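Local coordinates for chintase (Rhizomucor miehei, PDB 5YUQ), which hydrolyses chitin by cutting beta-1,4 linkages between N-acetylglucosamine units, as a family 18 glycoside hydrolase with a tunnel-shaped active site, at residues Ala214-Ile219 with Val336-Lys341; Ala193-Tyr198 with Ser325-Ala330; Val232-Arg237 with Asn363-Ile368; Gly101-Trp106 with Ala175-Ala180. All coordinates share one frame; numbering follows the deposited sequence.

Interaction 1: residues Ala214-Ile219 with Val336-Lys341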
loop_
_atom_site.group_PDB
_atom_site.type_symbol
_atom_site.label_atom_id
_atom_site.label_comp_id
_atom_site.label_asym_id
_atom_site.label_seq_id
_atom_site.Cartn_x
_atom_site.Cartn_y
_atom_site.Cartn_z
ATOM N N ALA A 214 7.994 -5.729 -9.476
ATOM C CA ALA A 214 6.545 -5.579 -9.532
ATOM C C ALA A 214 6.114 -4.821 -10.789
ATOM O O ALA A 214 5.191 -5.241 -11.494
ATOM C CB ALA A 214 6.041 -4.860 -8.277
ATOM N N VAL A 215 6.774 -3.700 -11.058
ATOM C CA VAL A 215 6.465 -2.907 -12.239
ATOM C C VAL A 215 6.661 -3.754 -13.482
ATOM O O VAL A 215 5.797 -3.780 -14.363
ATOM C CB VAL A 215 7.340 -1.636 -12.289
ATOM C CG1 VAL A 215 7.345 -1.032 -13.681
ATOM C CG2 VAL A 215 6.845 -0.631 -11.267
ATOM N N LYS A 216 7.771 -4.483 -13.542
ATOM C CA LYS A 216 8.038 -5.317 -14.713
ATOM C C LYS A 216 6.988 -6.407 -14.857
ATOM O O LYS A 216 6.553 -6.704 -15.968
ATOM C CB LYS A 216 9.431 -5.945 -14.663
ATOM C CG LYS A 216 10.576 -4.947 -14.707
ATOM C CD LYS A 216 10.448 -3.983 -15.859
ATOM C CE LYS A 216 11.593 -2.980 -15.863
ATOM N NZ LYS A 216 12.906 -3.667 -15.711
ATOM N N ALA A 217 6.569 -6.994 -13.740
ATOM C CA ALA A 217 5.574 -8.060 -13.787
ATOM C C ALA A 217 4.227 -7.547 -14.279
ATOM O O ALA A 217 3.563 -8.201 -15.083
ATOM C CB ALA A 217 5.424 -8.724 -12.427
ATOM N N TRP A 218 3.830 -6.361 -13.816
ATOM C CA TRP A 218 2.543 -5.786 -14.205
ATOM C C TRP A 218 2.545 -5.327 -15.680
ATOM O O TRP A 218 1.548 -5.469 -16.362
ATOM C CB TRP A 218 2.023 -4.733 -13.254
ATOM C CG TRP A 218 1.429 -5.242 -12.005
ATOM C CD1 TRP A 218 2.099 -5.485 -10.790
ATOM C CD2 TRP A 218 0.055 -5.518 -11.736
ATOM N NE1 TRP A 218 1.215 -5.872 -9.852
ATOM C CE2 TRP A 218 -0.045 -5.925 -10.394
ATOM C CE3 TRP A 218 -1.102 -5.493 -12.498
ATOM C CZ2 TRP A 218 -1.222 -6.261 -9.830
ATOM C CZ3 TRP A 218 -2.238 -5.811 -11.949
ATOM C CH2 TRP A 218 -2.328 -6.189 -10.601
ATOM N N ILE A 219 3.671 -4.828 -16.117
ATOM C CA ILE A 219 3.788 -4.449 -17.528
ATOM C C ILE A 219 3.755 -5.702 -18.404
ATOM O O ILE A 219 3.058 -5.740 -19.432
ATOM C CB ILE A 219 5.073 -3.631 -17.808
ATOM C CG1 ILE A 219 4.992 -2.245 -17.145
ATOM C CG2 ILE A 219 5.291 -3.453 -19.316
ATOM C CD1 ILE A 219 6.268 -1.431 -17.259
ATOM N N VAL A 336 11.418 7.707 -7.047
ATOM C CA VAL A 336 10.846 8.671 -7.988
ATOM C C VAL A 336 11.630 8.678 -9.293
ATOM O O VAL A 336 11.036 8.676 -10.374
ATOM C CB VAL A 336 10.798 10.087 -7.387
ATOM C CG1 VAL A 336 10.493 11.123 -8.466
ATOM C CG2 VAL A 336 9.762 10.149 -6.275
ATOM N N ASP A 337 12.959 8.658 -9.189
ATOM C CA ASP A 337 13.815 8.625 -10.373
ATOM C C ASP A 337 13.485 7.395 -11.216
ATOM O O ASP A 337 13.382 7.470 -12.443
ATOM C CB ASP A 337 15.303 8.602 -9.982
ATOM C CG ASP A 337 15.759 9.872 -9.268
ATOM O OD1 ASP A 337 15.133 10.938 -9.427
ATOM O OD2 ASP A 337 16.772 9.790 -8.538
ATOM N N TYR A 338 13.313 6.263 -10.543
ATOM C CA TYR A 338 12.934 5.033 -11.212
ATOM C C TYR A 338 11.576 5.160 -11.903
ATOM O O TYR A 338 11.408 4.756 -13.060
ATOM C CB TYR A 338 12.896 3.875 -10.211
ATOM C CG TYR A 338 12.391 2.603 -10.841
ATOM C CD1 TYR A 338 13.255 1.749 -11.509
ATOM C CD2 TYR A 338 11.043 2.261 -10.786
ATOM C CE1 TYR A 338 12.790 0.576 -12.112
ATOM C CE2 TYR A 338 10.573 1.101 -11.377
ATOM C CZ TYR A 338 11.448 0.267 -12.036
ATOM O OH TYR A 338 10.970 -0.877 -12.628
ATOM N N ALA A 339 10.602 5.705 -11.186
ATOM C CA ALA A 339 9.258 5.838 -11.724
ATOM C C ALA A 339 9.256 6.716 -12.973
ATOM O O ALA A 339 8.575 6.406 -13.953
ATOM C CB ALA A 339 8.317 6.402 -10.675
ATOM N N LYS A 340 10.022 7.800 -12.942
ATOM C CA LYS A 340 10.094 8.690 -14.100
ATOM C C LYS A 340 10.775 8.016 -15.293
ATOM O O LYS A 340 10.327 8.164 -16.435
ATOM C CB LYS A 340 10.781 10.008 -13.718
ATOM C CG LYS A 340 9.996 10.813 -12.693
ATOM C CD LYS A 340 10.774 12.035 -12.209
ATOM C CE LYS A 340 10.998 13.044 -13.323
ATOM N NZ LYS A 340 9.770 13.827 -13.615
ATOM N N LYS A 341 11.840 7.264 -15.026
ATOM C CA LYS A 341 12.572 6.555 -16.075
ATOM C C LYS A 341 11.713 5.492 -16.750
ATOM O O LYS A 341 11.805 5.274 -17.962
ATOM C CB LYS A 341 13.836 5.907 -15.495
ATOM C CG LYS A 341 14.626 5.086 -16.496
ATOM C CD LYS A 341 16.051 4.829 -16.012
ATOM C CE LYS A 341 16.752 3.795 -16.888
ATOM N NZ LYS A 341 15.992 2.512 -16.944
#

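Interaction 2: residues Ala193-Tyr198 with Ser325-Ala330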
loop_
_atom_site.group_PDB
_atom_site.type_symbol
_atom_site.label_atom_id
_atom_site.label_comp_id
_atom_site.label_asym_id
_atom_site.label_seq_id
_atom_site.Cartn_x
_atom_site.Cartn_y
_atom_site.Cartn_z
ATOM N N ALA A 193 14.420 -5.644 2.753
ATOM C CA ALA A 193 13.876 -4.298 2.800
ATOM C C ALA A 193 12.345 -4.300 2.860
ATOM O O ALA A 193 11.681 -5.195 2.325
ATOM C CB ALA A 193 14.375 -3.467 1.615
ATOM N N ASN A 194 11.790 -3.285 3.519
ATOM C CA ASN A 194 10.347 -3.103 3.554
ATOM C C ASN A 194 9.837 -2.781 2.160
ATOM O O ASN A 194 8.826 -3.313 1.697
ATOM C CB ASN A 194 10.014 -1.943 4.498
ATOM C CG ASN A 194 8.535 -1.650 4.564
ATOM O OD1 ASN A 194 7.707 -2.561 4.585
ATOM N ND2 ASN A 194 8.192 -0.367 4.606
ATOM N N ALA A 195 10.552 -1.879 1.502
ATOM C CA ALA A 195 10.156 -1.401 0.189
ATOM C C ALA A 195 11.371 -1.357 -0.717
ATOM O O ALA A 195 11.797 -0.287 -1.137
ATOM C CB ALA A 195 9.533 -0.035 0.310
ATOM N N PRO A 196 11.935 -2.530 -1.031
ATOM C CA PRO A 196 13.117 -2.524 -1.892
ATOM C C PRO A 196 12.775 -1.992 -3.268
ATOM O O PRO A 196 11.698 -2.299 -3.787
ATOM C CB PRO A 196 13.486 -4.002 -1.996
ATOM C CG PRO A 196 12.205 -4.744 -1.731
ATOM C CD PRO A 196 11.440 -3.893 -0.758
ATOM N N LEU A 197 13.668 -1.204 -3.851
ATOM C CA LEU A 197 13.466 -0.763 -5.225
ATOM C C LEU A 197 13.889 -1.882 -6.162
ATOM O O LEU A 197 13.288 -2.081 -7.217
ATOM C CB LEU A 197 14.261 0.512 -5.492
ATOM C CG LEU A 197 14.122 1.083 -6.905
ATOM C CD1 LEU A 197 12.671 1.362 -7.231
ATOM C CD2 LEU A 197 14.949 2.354 -7.002
ATOM N N TYR A 198 14.910 -2.627 -5.756
ATOM C CA TYR A 198 15.374 -3.785 -6.520
ATOM C C TYR A 198 15.519 -5.020 -5.648
ATOM O O TYR A 198 15.683 -4.920 -4.425
ATOM C CB TYR A 198 16.728 -3.495 -7.179
ATOM C CG TYR A 198 16.722 -2.317 -8.108
ATOM C CD1 TYR A 198 16.218 -2.439 -9.396
ATOM C CD2 TYR A 198 17.219 -1.088 -7.711
ATOM C CE1 TYR A 198 16.209 -1.369 -10.254
ATOM C CE2 TYR A 198 17.212 -0.010 -8.569
ATOM C CZ TYR A 198 16.706 -0.160 -9.841
ATOM O OH TYR A 198 16.693 0.906 -10.708
ATOM N N SER A 325 14.288 -1.568 8.640
ATOM C CA SER A 325 14.369 -1.224 7.230
ATOM C C SER A 325 13.405 -0.078 7.027
ATOM O O SER A 325 12.250 -0.166 7.437
ATOM C CB SER A 325 13.954 -2.393 6.345
ATOM O OG SER A 325 13.799 -1.928 5.006
ATOM N N PHE A 326 13.865 0.996 6.400
ATOM C CA PHE A 326 12.999 2.159 6.222
ATOM C C PHE A 326 13.231 2.877 4.909
ATOM O O PHE A 326 13.983 2.395 4.063
ATOM C CB PHE A 326 13.078 3.122 7.427
ATOM C CG PHE A 326 14.434 3.772 7.649
ATOM C CD1 PHE A 326 15.511 3.037 8.131
ATOM C CD2 PHE A 326 14.601 5.145 7.436
ATOM C CE1 PHE A 326 16.746 3.647 8.364
ATOM C CE2 PHE A 326 15.830 5.759 7.666
ATOM C CZ PHE A 326 16.901 5.014 8.134
ATOM N N ASP A 327 12.551 4.005 4.728
ATOM C CA ASP A 327 12.789 4.859 3.577
ATOM C C ASP A 327 13.025 6.274 4.041
ATOM O O ASP A 327 12.400 6.736 4.996
ATOM C CB ASP A 327 11.619 4.807 2.604
ATOM C CG ASP A 327 11.755 3.669 1.634
ATOM O OD1 ASP A 327 12.410 3.867 0.588
ATOM O OD2 ASP A 327 11.250 2.564 1.931
ATOM N N ASP A 328 13.962 6.945 3.380
ATOM C CA ASP A 328 14.283 8.323 3.727
ATOM C C ASP A 328 14.208 9.192 2.482
ATOM O O ASP A 328 13.690 8.761 1.451
ATOM C CB ASP A 328 15.651 8.426 4.415
ATOM C CG ASP A 328 16.775 7.791 3.611
ATOM O OD1 ASP A 328 16.578 7.487 2.421
ATOM O OD2 ASP A 328 17.886 7.612 4.173
ATOM N N ALA A 329 14.695 10.424 2.564
ATOM C CA ALA A 329 14.578 11.304 1.411
ATOM C C ALA A 329 15.329 10.729 0.222
ATOM O O ALA A 329 14.836 10.783 -0.906
ATOM C CB ALA A 329 15.071 12.694 1.740
ATOM N N ALA A 330 16.510 10.170 0.476
ATOM C CA ALA A 330 17.329 9.619 -0.603
ATOM C C ALA A 330 16.650 8.441 -1.291
ATOM O O ALA A 330 16.573 8.387 -2.522
ATOM C CB ALA A 330 18.690 9.198 -0.072
HETATM O O HOH W 1 10.333 1.594 4.338
HETATM O O HOH W 2 12.529 0.042 2.539
#

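Interaction 3: residues Val232-Arg237 with Asn363-Ile368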
loop_
_atom_site.group_PDB
_atom_site.type_symbol
_atom_site.label_atom_id
_atom_site.label_comp_id
_atom_site.label_asym_id
_atom_site.label_seq_id
_atom_site.Cartn_x
_atom_site.Cartn_y
_atom_site.Cartn_z
ATOM N N VAL A 232 4.820 3.939 -2.231
ATOM C CA VAL A 232 5.983 4.042 -1.362
ATOM C C VAL A 232 5.500 4.255 0.062
ATOM O O VAL A 232 4.417 4.788 0.284
ATOM C CB VAL A 232 6.922 5.211 -1.790
ATOM C CG1 VAL A 232 7.229 5.125 -3.285
ATOM C CG2 VAL A 232 6.302 6.566 -1.457
ATOM N N PRO A 233 6.299 3.816 1.038
ATOM C CA PRO A 233 5.918 3.909 2.448
ATOM C C PRO A 233 6.508 5.133 3.138
ATOM O O PRO A 233 7.627 5.546 2.814
ATOM C CB PRO A 233 6.541 2.643 3.038
ATOM C CG PRO A 233 7.809 2.481 2.246
ATOM C CD PRO A 233 7.484 2.960 0.839
ATOM N N PHE A 234 5.759 5.710 4.075
ATOM C CA PHE A 234 6.297 6.758 4.948
ATOM C C PHE A 234 6.606 6.165 6.322
ATOM O O PHE A 234 6.575 6.860 7.343
ATOM C CB PHE A 234 5.318 7.927 5.085
ATOM C CG PHE A 234 5.388 8.938 3.959
ATOM C CD1 PHE A 234 6.009 8.638 2.752
ATOM C CD2 PHE A 234 4.835 10.199 4.122
ATOM C CE1 PHE A 234 6.065 9.594 1.721
ATOM C CE2 PHE A 234 4.889 11.148 3.106
ATOM C CZ PHE A 234 5.498 10.841 1.902
ATOM N N TYR A 235 6.917 4.872 6.327
ATOM C CA TYR A 235 7.251 4.136 7.540
ATOM C C TYR A 235 8.280 3.080 7.186
ATOM O O TYR A 235 8.496 2.780 6.005
ATOM C CB TYR A 235 6.003 3.436 8.097
ATOM C CG TYR A 235 5.447 2.369 7.161
ATOM C CD1 TYR A 235 4.608 2.710 6.105
ATOM C CD2 TYR A 235 5.768 1.033 7.333
ATOM C CE1 TYR A 235 4.116 1.755 5.249
ATOM C CE2 TYR A 235 5.279 0.061 6.476
ATOM C CZ TYR A 235 4.449 0.431 5.439
ATOM O OH TYR A 235 3.938 -0.505 4.563
ATOM N N GLY A 236 8.898 2.510 8.214
ATOM C CA GLY A 236 9.760 1.363 8.050
ATOM C C GLY A 236 9.261 0.234 8.930
ATOM O O GLY A 236 8.212 0.355 9.568
ATOM N N ARG A 237 10.001 -0.865 8.962
ATOM C CA ARG A 237 9.620 -2.000 9.804
ATOM C C ARG A 237 10.824 -2.534 10.546
ATOM O O ARG A 237 11.920 -2.608 9.987
ATOM C CB ARG A 237 8.998 -3.116 8.964
ATOM C CG ARG A 237 8.837 -4.438 9.714
ATOM C CD ARG A 237 7.873 -5.397 9.010
ATOM N NE ARG A 237 6.541 -4.809 8.914
ATOM C CZ ARG A 237 6.085 -4.177 7.844
ATOM N NH1 ARG A 237 6.844 -4.081 6.757
ATOM N NH2 ARG A 237 4.869 -3.657 7.852
ATOM N N ASN A 363 8.179 16.035 0.463
ATOM C CA ASN A 363 9.065 16.842 -0.366
ATOM C C ASN A 363 9.928 15.976 -1.269
ATOM O O ASN A 363 10.205 16.341 -2.403
ATOM C CB ASN A 363 9.955 17.734 0.504
ATOM C CG ASN A 363 9.190 18.883 1.112
ATOM O OD1 ASN A 363 8.073 19.182 0.692
ATOM N ND2 ASN A 363 9.789 19.548 2.086
ATOM N N ALA A 364 10.350 14.822 -0.761
ATOM C CA ALA A 364 11.178 13.895 -1.531
ATOM C C ALA A 364 10.461 13.323 -2.748
ATOM O O ALA A 364 11.088 12.749 -3.636
ATOM C CB ALA A 364 11.665 12.759 -0.632
ATOM N N LEU A 365 9.143 13.464 -2.786
ATOM C CA LEU A 365 8.374 12.911 -3.890
ATOM C C LEU A 365 8.074 13.936 -4.975
ATOM O O LEU A 365 7.558 13.566 -6.020
ATOM C CB LEU A 365 7.060 12.306 -3.385
ATOM C CG LEU A 365 7.186 11.145 -2.399
ATOM C CD1 LEU A 365 5.804 10.608 -2.011
ATOM C CD2 LEU A 365 8.047 10.047 -2.996
ATOM N N GLN A 366 8.400 15.206 -4.746
ATOM C CA GLN A 366 7.899 16.253 -5.639
ATOM C C GLN A 366 8.327 16.153 -7.095
ATOM O O GLN A 366 7.611 16.626 -7.968
ATOM C CB GLN A 366 8.189 17.649 -5.073
ATOM C CG GLN A 366 7.487 17.883 -3.751
ATOM C CD GLN A 366 5.982 17.734 -3.873
ATOM O OE1 GLN A 366 5.334 18.459 -4.633
ATOM N NE2 GLN A 366 5.415 16.790 -3.128
ATOM N N ASP A 367 9.461 15.524 -7.380
ATOM C CA ASP A 367 9.907 15.438 -8.768
ATOM C C ASP A 367 8.953 14.648 -9.663
ATOM O O ASP A 367 9.046 14.733 -10.880
ATOM C CB ASP A 367 11.328 14.871 -8.878
ATOM C CG ASP A 367 12.384 15.851 -8.416
ATOM O OD1 ASP A 367 12.070 17.052 -8.283
ATOM O OD2 ASP A 367 13.535 15.420 -8.191
ATOM N N ILE A 368 8.046 13.877 -9.072
ATOM C CA ILE A 368 7.082 13.125 -9.866
ATOM C C ILE A 368 6.043 14.053 -10.483
ATOM O O ILE A 368 5.440 13.709 -11.500
ATOM C CB ILE A 368 6.376 12.017 -9.035
ATOM C CG1 ILE A 368 5.749 10.959 -9.951
ATOM C CG2 ILE A 368 5.300 12.611 -8.152
ATOM C CD1 ILE A 368 6.761 10.115 -10.701
#

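Interaction 4: residues Gly101-Trp106 with Ala175-Ala180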
loop_
_atom_site.group_PDB
_atom_site.type_symbol
_atom_site.label_atom_id
_atom_site.label_comp_id
_atom_site.label_asym_id
_atom_site.label_seq_id
_atom_site.Cartn_x
_atom_site.Cartn_y
_atom_site.Cartn_z
ATOM N N GLY A 101 -13.582 9.812 -7.206
ATOM C CA GLY A 101 -13.250 8.470 -7.615
ATOM C C GLY A 101 -13.349 7.416 -6.543
ATOM O O GLY A 101 -13.626 7.709 -5.383
ATOM N N LEU A 102 -13.119 6.176 -6.950
ATOM C CA LEU A 102 -13.087 5.052 -6.033
ATOM C C LEU A 102 -11.801 4.291 -6.265
ATOM O O LEU A 102 -11.438 4.007 -7.404
ATOM C CB LEU A 102 -14.273 4.119 -6.271
ATOM C CG LEU A 102 -15.656 4.635 -5.883
ATOM C CD1 LEU A 102 -16.738 3.708 -6.457
ATOM C CD2 LEU A 102 -15.776 4.745 -4.367
ATOM N N ASN A 103 -11.119 3.981 -5.171
ATOM C CA ASN A 103 -9.899 3.198 -5.190
ATOM C C ASN A 103 -10.217 1.857 -4.543
ATOM O O ASN A 103 -10.469 1.794 -3.347
ATOM C CB ASN A 103 -8.814 3.942 -4.390
ATOM C CG ASN A 103 -7.551 3.113 -4.189
ATOM O OD1 ASN A 103 -7.278 2.625 -3.090
ATOM N ND2 ASN A 103 -6.760 2.979 -5.247
ATOM N N LEU A 104 -10.218 0.778 -5.319
ATOM C CA LEU A 104 -10.591 -0.522 -4.767
ATOM C C LEU A 104 -9.342 -1.238 -4.269
ATOM O O LEU A 104 -8.370 -1.380 -5.004
ATOM C CB LEU A 104 -11.368 -1.363 -5.789
ATOM C CG LEU A 104 -12.630 -0.674 -6.325
ATOM C CD1 LEU A 104 -13.479 -1.656 -7.137
ATOM C CD2 LEU A 104 -13.444 -0.028 -5.213
ATOM N N ASP A 105 -9.360 -1.637 -2.997
ATOM C CA ASP A 105 -8.194 -2.205 -2.326
ATOM C C ASP A 105 -8.536 -3.574 -1.740
ATOM O O ASP A 105 -8.428 -3.819 -0.543
ATOM C CB ASP A 105 -7.713 -1.233 -1.234
ATOM C CG ASP A 105 -6.359 -1.593 -0.659
ATOM O OD1 ASP A 105 -5.663 -2.491 -1.185
ATOM O OD2 ASP A 105 -5.967 -0.962 0.344
ATOM N N TRP A 106 -8.960 -4.471 -2.612
ATOM C CA TRP A 106 -9.207 -5.851 -2.237
ATOM C C TRP A 106 -7.869 -6.548 -2.028
ATOM O O TRP A 106 -7.053 -6.648 -2.951
ATOM C CB TRP A 106 -9.980 -6.508 -3.380
ATOM C CG TRP A 106 -10.403 -7.934 -3.180
ATOM C CD1 TRP A 106 -10.099 -8.758 -2.136
ATOM C CD2 TRP A 106 -11.223 -8.697 -4.070
ATOM N NE1 TRP A 106 -10.681 -9.995 -2.326
ATOM C CE2 TRP A 106 -11.372 -9.979 -3.509
ATOM C CE3 TRP A 106 -11.846 -8.414 -5.290
ATOM C CZ2 TRP A 106 -12.128 -10.974 -4.117
ATOM C CZ3 TRP A 106 -12.590 -9.404 -5.901
ATOM C CH2 TRP A 106 -12.728 -10.670 -5.311
ATOM N N ALA A 175 -5.887 3.551 -13.165
ATOM C CA ALA A 175 -4.541 3.367 -12.632
ATOM C C ALA A 175 -4.481 2.251 -11.629
ATOM O O ALA A 175 -5.469 1.958 -10.943
ATOM C CB ALA A 175 -4.018 4.666 -11.999
ATOM N N PHE A 176 -3.302 1.649 -11.542
ATOM C CA PHE A 176 -3.061 0.505 -10.684
ATOM C C PHE A 176 -1.960 0.917 -9.727
ATOM O O PHE A 176 -0.815 1.162 -10.142
ATOM C CB PHE A 176 -2.610 -0.689 -11.527
ATOM C CG PHE A 176 -3.650 -1.165 -12.519
ATOM C CD1 PHE A 176 -3.913 -0.439 -13.674
ATOM C CD2 PHE A 176 -4.357 -2.335 -12.296
ATOM C CE1 PHE A 176 -4.872 -0.863 -14.581
ATOM C CE2 PHE A 176 -5.314 -2.783 -13.203
ATOM C CZ PHE A 176 -5.577 -2.046 -14.353
ATOM N N TYR A 177 -2.301 1.028 -8.448
ATOM C CA TYR A 177 -1.361 1.525 -7.446
ATOM C C TYR A 177 -0.625 0.352 -6.820
ATOM O O TYR A 177 -1.194 -0.361 -6.001
ATOM C CB TYR A 177 -2.110 2.276 -6.338
ATOM C CG TYR A 177 -2.795 3.577 -6.734
ATOM C CD1 TYR A 177 -2.805 4.030 -8.049
ATOM C CD2 TYR A 177 -3.431 4.350 -5.774
ATOM C CE1 TYR A 177 -3.437 5.221 -8.394
ATOM C CE2 TYR A 177 -4.061 5.541 -6.106
ATOM C CZ TYR A 177 -4.053 5.971 -7.410
ATOM O OH TYR A 177 -4.680 7.151 -7.732
ATOM N N ILE A 178 0.639 0.156 -7.189
ATOM C CA ILE A 178 1.408 -0.992 -6.704
ATOM C C ILE A 178 1.876 -0.807 -5.265
ATOM O O ILE A 178 2.606 0.135 -4.948
ATOM C CB ILE A 178 2.635 -1.263 -7.586
ATOM C CG1 ILE A 178 2.195 -1.562 -9.021
ATOM C CG2 ILE A 178 3.432 -2.437 -7.046
ATOM C CD1 ILE A 178 3.355 -1.675 -10.000
ATOM N N MET A 179 1.471 -1.727 -4.397
ATOM C CA MET A 179 1.857 -1.652 -2.996
ATOM C C MET A 179 3.223 -2.288 -2.795
ATOM O O MET A 179 3.348 -3.384 -2.248
ATOM C CB MET A 179 0.785 -2.294 -2.120
ATOM C CG MET A 179 -0.524 -1.512 -2.169
ATOM S SD MET A 179 -1.866 -2.265 -1.236
ATOM C CE MET A 179 -0.973 -2.896 0.191
ATOM N N ALA A 180 4.252 -1.590 -3.264
ATOM C CA ALA A 180 5.622 -2.072 -3.158
ATOM C C ALA A 180 6.194 -1.763 -1.787
ATOM O O ALA A 180 7.195 -1.069 -1.658
ATOM C CB ALA A 180 6.478 -1.433 -4.233
#

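Interaction 1: residues Ala214-Ile219 with Val336-Lys341
Van der Waals contact between V215 and Y338, part of it apolar, carries most of this meeting of two helices. The isopropyl group of V215 and the ring of Y338 approach from opposite directions, and CG2 of V215 comes to the edge of the ring near its plane, 4.1 Å from CE2 of Y338. The end of the phenol is held against the root of the valine branch, with Y338 OH 3.7 Å from V215 CB. The Y338 ring leaves its helix trans to the amide nitrogen (chi1 175°) and spans the gap; this fits a CA separation of 9.2 Å between V215 and A339, too wide for the backbones to touch.

K216 adds a further van der Waals contact. Its chain bends at chi2 and chi4, and CE passes obliquely by the phenol, 3.9 Å from Y338 OH.

Polar interactions lie beyond the contact itself. Y338 OH is hydrogen-bonded to N212 OD1, about one turn earlier on the valine's helix, and K216 NZ reaches the same oxygen weakly. The tyrosine is therefore tied to the helix it packs on, which should limit movement of its hydroxyl end.

Both helices belong to the outer layer of the TIM barrel. A214, V215 and W218 pack inward on I178 of strand 175-178, W218 and I219 also touch L228 of strand 228-240, and Y338 rests on Y198.

Interaction 2: residues Ala193-Tyr198 with Ser325-Ala330
The return from an insertion into the TIM barrel is met here by a long loop. Antiparallel strands intervene between barrel strand 228-240 and barrel helix 329-341, an arrangement consistent with the alpha+beta insertion domain of many family 18 chitinases. Residues 325-330 lead from the last of these strands into the helix, while A193-A195 belong to the loop after strand 175-178. The backbones come closest at A193 and S325, with CA atoms 5.4 Å apart.

The direct bond runs from the backbone N of N194 to S325 OG, 2.8 Å long and fairly straight at 161°. A chi1 of 169° turns the serine hydroxyl from its own N toward the loop, where A193 CA lies against it.

Farther along, water takes over. Water 1 accepts from N194 ND2 and water 2 from the backbone N of A195, and each lies within hydrogen-bonding distance of D327 OD2, so one carboxylate oxygen links the aspartate to two points of the loop. The other oxygen, OD1, turns to the helix that follows, 329-341: it is hydrogen-bonded to S331 OG and salt-bridged to K335 NZ, whose nitrogen also binds A195 O. N194 OD1 is taken by the backbone N of D182. Besides its water-mediated links, D327 OD2 packs directly on a methyl group, 3.5 Å from A195 CB.

Interaction 3: residues Val232-Arg237 with Asn363-Ile368
L365, whose side chain meets V232 and F234, holds its own backbone in a tight bend: I368 N donates to L365 O at 3.1 Å, the shorter of the two backbone bonds inside 363-368. The other, from Q366 N to N363 O, closes the type I turn N363-Q366. This compact turn presents the leucine to the strand.

The contact itself is wholly apolar. L365 CD1 continues its chain in extended form (chi2 -178°), making it the foremost atom, and it reaches the edge of the F234 ring near the ring plane. CE1 and CZ of F234 are equally far from it, both at 3.9 Å, so the methyl sits across that ring bond. V232 and L365 meet tip to tip, V232 CG2 being 4.1 Å from L365 CD1 and only slightly farther from CD2.

In the TIM barrel, V232 lies on strand 228-240 and F234 at the short break in it; both have backbone bonds to W350 of the final barrel strand, 346-350. L349 of that final strand touches all three side chains, and L332 of helix 329-341 packs on V232 and F234. L365 itself also touches L4 of strand 4-9 and V336 of helix 329-341.

Interaction 4: residues Gly101-Trp106 with Ala175-Ala180
The N103 amide and the Y177 ring meet obliquely, their planes 29° apart. N103 ND2 comes 3.6 Å from Y177 CD2 and 3.8 Å from Y177 CE2, while the phenol end leads away to a weak hydrogen bond with S5 OG. The amide is turned by its polar partners: ND2 is hydrogen-bonded to T146 OG1, and OD1 is gripped by both Y7 OH and S63 OG. Three bonds from three strands thus fix which end faces the tyrosine and satisfy a buried polar group.

T146 belongs to strand 144-149, which pairs with both 101-105 and 175-178. N103 and Y177 are therefore two strands apart, as their CA separation of 9.0 Å indicates, and they meet inside the TIM barrel. Strand 101-105 runs through the family 18 DxxDxDxE signature, in which N103 stands where the second aspartate is usual, followed by D105 and E107; in this family the closing glutamate is the proton donor.

Farther along, D105 OD1 lies 3.8 Å from M179 SD, the two side chains crossing at about a right angle. M179 has two conformers, so this approach holds for one of them and is doubtful as a fixed contact. D105 OD1 is also close to E107 OE2, and M179 touches E107 as well.

How the interactions relate
All four contacts are largely buried, but in different layers of the TIM barrel. Interaction 4 lies inside the barrel, where an amide meets an aromatic ring. Interactions 1 and 3 lie farther out: interaction 3 is wholly apolar, whereas interaction 1 sets a valine and a lysine chain against a phenol and alone has an exposed participant. Interaction 2 joins loops through a hydroxyl, a carboxylate and waters. Helix 329-341 is shared by interactions 1 and 2, and its K340 NZ probably donates to D367 O of interaction 3, 3.0 Å away. Strand 175-178 of interaction 4 and helix 211-220 of interaction 1 follow each other in the chain. Interactions 2 and 3 join where S325 O probably accepts from R237 N, 2.8 Å away.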